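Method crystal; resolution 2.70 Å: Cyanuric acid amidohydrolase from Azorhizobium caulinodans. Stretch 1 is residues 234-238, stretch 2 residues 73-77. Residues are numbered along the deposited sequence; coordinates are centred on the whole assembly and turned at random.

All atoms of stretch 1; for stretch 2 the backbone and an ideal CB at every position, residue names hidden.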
ATOM      1  N   HIS A 234       2.520  14.935  25.284  1.00 24.32           N
ATOM      2  CA  HIS A 234       1.183  15.241  24.762  1.00 20.03           C
ATOM      3  C   HIS A 234       0.971  16.734  24.511  1.00 19.16           C
ATOM      4  O   HIS A 234       1.546  17.573  25.212  1.00 21.36           O
ATOM      5  CB  HIS A 234       0.086  14.760  25.728  1.00 18.91           C
ATOM      6  CG  HIS A 234       0.194  13.322  26.127  1.00 19.49           C
ATOM      7  ND1 HIS A 234       1.043  12.889  27.119  1.00 31.79           N
ATOM      8  CD2 HIS A 234      -0.442  12.217  25.669  1.00 22.24           C
ATOM      9  CE1 HIS A 234       0.927  11.579  27.256  1.00 27.28           C
ATOM     10  NE2 HIS A 234       0.031  11.144  26.388  1.00 21.51           N
ATOM     11  N   GLU A 235       0.143  17.063  23.517  1.00 26.24           N
ATOM     12  CA  GLU A 235      -0.382  18.428  23.371  1.00 23.98           C
ATOM     13  C   GLU A 235      -1.878  18.376  23.606  1.00 22.71           C
ATOM     14  O   GLU A 235      -2.562  17.536  23.036  1.00 31.62           O
ATOM     15  CB  GLU A 235      -0.092  19.002  22.002  1.00 21.55           C
ATOM     16  CG  GLU A 235       1.342  18.765  21.572  1.00 33.47           C
ATOM     17  CD  GLU A 235       2.239  19.965  21.828  1.00 44.15           C
ATOM     18  OE1 GLU A 235       2.660  20.607  20.831  1.00 45.77           O
ATOM     19  OE2 GLU A 235       2.541  20.247  23.019  1.00 50.08           O
ATOM     20  N   ILE A 236      -2.385  19.258  24.454  1.00 18.91           N
ATOM     21  CA  ILE A 236      -3.808  19.300  24.732  1.00 19.38           C
ATOM     22  C   ILE A 236      -4.411  20.648  24.317  1.00 22.81           C
ATOM     23  O   ILE A 236      -3.872  21.720  24.640  1.00 26.75           O
ATOM     24  CB  ILE A 236      -4.088  19.057  26.212  1.00 21.00           C
ATOM     25  CG1 ILE A 236      -3.844  17.591  26.558  1.00 23.67           C
ATOM     26  CG2 ILE A 236      -5.521  19.416  26.552  1.00 21.01           C
ATOM     27  CD1 ILE A 236      -2.402  17.255  26.728  1.00 30.24           C
ATOM     28  N   VAL A 237      -5.534  20.594  23.606  1.00 20.55           N
ATOM     29  CA  VAL A 237      -6.257  21.806  23.261  1.00 23.53           C
ATOM     30  C   VAL A 237      -7.720  21.602  23.574  1.00 24.39           C
ATOM     31  O   VAL A 237      -8.345  20.714  23.000  1.00 24.64           O
ATOM     32  CB  VAL A 237      -6.102  22.151  21.776  1.00 25.67           C
ATOM     33  CG1 VAL A 237      -6.868  23.398  21.459  1.00 18.48           C
ATOM     34  CG2 VAL A 237      -4.646  22.348  21.458  1.00 21.47           C
ATOM     35  N   VAL A 238      -8.261  22.419  24.478  1.00 27.20           N
ATOM     36  CA  VAL A 238      -9.675  22.357  24.865  1.00 25.68           C
ATOM     37  C   VAL A 238     -10.478  23.461  24.173  1.00 27.67           C
ATOM     38  O   VAL A 238     -10.143  24.631  24.284  1.00 37.81           O
ATOM     39  CB  VAL A 238      -9.845  22.504  26.393  1.00 21.99           C
ATOM     40  CG1 VAL A 238     -11.286  22.694  26.762  1.00 23.28           C
ATOM     41  CG2 VAL A 238      -9.258  21.332  27.126  1.00 21.91           C
ATOM     42  N   UNK A  73       5.534  26.993  23.364  1.00 36.80           N
ATOM     43  CA  UNK A  73       4.305  26.878  24.142  1.00 34.74           C
ATOM     44  C   UNK A  73       3.094  26.749  23.238  1.00 37.74           C
ATOM     45  O   UNK A  73       1.992  26.523  23.713  1.00 35.19           O
ATOM     46  CB  UNK A  73       4.142  28.086  25.067  1.00 34.74           C
ATOM     47  N   UNK A  74       3.295  26.867  21.930  1.00 21.70           N
ATOM     48  CA  UNK A  74       2.194  26.675  20.988  1.00 21.61           C
ATOM     49  C   UNK A  74       1.940  25.189  20.805  1.00 17.98           C
ATOM     50  O   UNK A  74       2.881  24.417  20.618  1.00 23.46           O
ATOM     51  CB  UNK A  74       2.497  27.339  19.643  1.00 21.61           C
ATOM     52  N   UNK A  75       0.682  24.776  20.878  1.00 13.24           N
ATOM     53  CA  UNK A  75       0.356  23.375  20.665  1.00 16.44           C
ATOM     54  C   UNK A  75       0.296  23.066  19.197  1.00 25.81           C
ATOM     55  O   UNK A  75      -0.496  23.673  18.460  1.00 30.62           O
ATOM     56  CB  UNK A  75      -0.971  23.014  21.335  1.00 16.44           C
ATOM     57  N   UNK A  76       1.141  22.132  18.770  1.00 28.06           N
ATOM     58  CA  UNK A  76       1.168  21.708  17.379  1.00 26.03           C
ATOM     59  C   UNK A  76       0.599  20.286  17.274  1.00 27.30           C
ATOM     60  O   UNK A  76       1.248  19.312  17.661  1.00 36.17           O
ATOM     61  CB  UNK A  76       2.591  21.772  16.819  1.00 26.03           C
ATOM     62  N   UNK A  77      -0.634  20.192  16.787  1.00 15.11           N
ATOM     63  CA  UNK A  77      -1.281  18.916  16.499  1.00 27.77           C
ATOM     64  C   UNK A  77      -1.297  18.641  14.998  1.00 21.55           C
ATOM     65  O   UNK A  77      -2.133  19.181  14.271  1.00 23.47           O
ATOM     66  CB  UNK A  77      -2.707  18.903  17.054  1.00 27.77           C
TER

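Two strands of one chain cross here almost at right angles, 96° between their N-to-C directions, so there is no ladder of backbone pairs and each position of the second stretch must be read on its own terms.

Position 73 is read quickly. Its CA-to-CB bond points away from stretch 1, and nothing of that stretch lies within 5.5 Å of the ideal CB, so this contact sets no rule and polar or charged side chains would do as well as any. The deposited residue is Glu73; its nearest side-chain approach is Glu73 CB to Glu235 OE2, 8.3 Å.

Position 74 also turns its CB away and again finds no neighbour there. Its phi/psi of -79/133 is extended, a conformation that beta-branched residues accept readily, but many others would fit. It is Val74, with chi1 in the t well.

Position 75 is where the strands meet: its CA lies 5.7 Å from the CA of Glu235, and its CB points toward stretch 1. The ideal CB is 3.7 Å from Val237 CG2 and 4.2 Å from Glu235 CB, with Ile236 O at 4.6 Å. These neighbours suggest a compact side chain, such as alanine, serine, cysteine or perhaps valine; the carbonyl could also interest a small polar group. The deposited residue is Cys75. Its CB makes an apolar contact with Val237 CG2 at 3.7 Å, while chi1 in the m well places SG 3.6 Å from Ile236 O and 4.0 Å from Glu235 CB. A single sulfur thus reaches the backbone of the crossing strand without demanding much room.

At position 76 the backbone supplies the chief rule. Its N donates a hydrogen bond to Glu235 OE1, 3.0 Å away and nearly straight at 166°, so the carboxylate grips the main chain and any residue with a free amide could serve; proline could not. The CB points away overall, although its ideal position is 4.2 Å from Glu235 OE1, leaving a wide choice of side chains that extend outward. The deposited residue is Leu76, one of several that would fit; with chi1 m and chi2 t it keeps its CB 4.2 Å from Glu235 OE1 and carries its branched end away from that oxygen.

Position 77 points its CB sideways, with no atom of stretch 1 within 5.5 Å of the ideal CB. Its extended phi/psi of -104/100 suits valine, isoleucine or threonine, among others. Val77, chi1 t, comes nearest stretch 1 with its CG2, 4.5 Å from Glu235 CB, and borders the crossing.

Stretch 2 (73-77) EVCLV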
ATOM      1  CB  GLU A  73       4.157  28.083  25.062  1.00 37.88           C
ATOM      2  CG  GLU A  73       5.128  28.052  26.229  1.00 67.07           C
ATOM      3  CD  GLU A  73       5.516  29.452  26.726  1.00 85.11           C
ATOM      4  OE1 GLU A  73       4.710  30.403  26.567  1.00 87.99           O
ATOM      5  OE2 GLU A  73       6.658  29.610  27.230  1.00 94.77           O
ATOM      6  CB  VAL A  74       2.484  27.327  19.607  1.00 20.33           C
ATOM      7  CG1 VAL A  74       1.347  27.064  18.622  1.00 13.05           C
ATOM      8  CG2 VAL A  74       2.722  28.793  19.769  1.00 12.53           C
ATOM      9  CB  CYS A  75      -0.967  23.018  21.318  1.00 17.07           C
ATOM     10  SG  CYS A  75      -0.775  22.822  23.121  1.00 25.49           S
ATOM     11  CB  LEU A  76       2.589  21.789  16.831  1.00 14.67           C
ATOM     12  CG  LEU A  76       3.211  23.193  16.747  1.00 20.04           C
ATOM     13  CD1 LEU A  76       4.610  23.177  16.126  1.00 14.74           C
ATOM     14  CD2 LEU A  76       2.321  24.170  15.956  1.00 14.89           C
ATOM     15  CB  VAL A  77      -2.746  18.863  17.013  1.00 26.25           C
ATOM     16  CG1 VAL A  77      -3.314  17.493  16.800  1.00 16.32           C
ATOM     17  CG2 VAL A  77      -2.840  19.295  18.449  1.00 15.41           C
TER
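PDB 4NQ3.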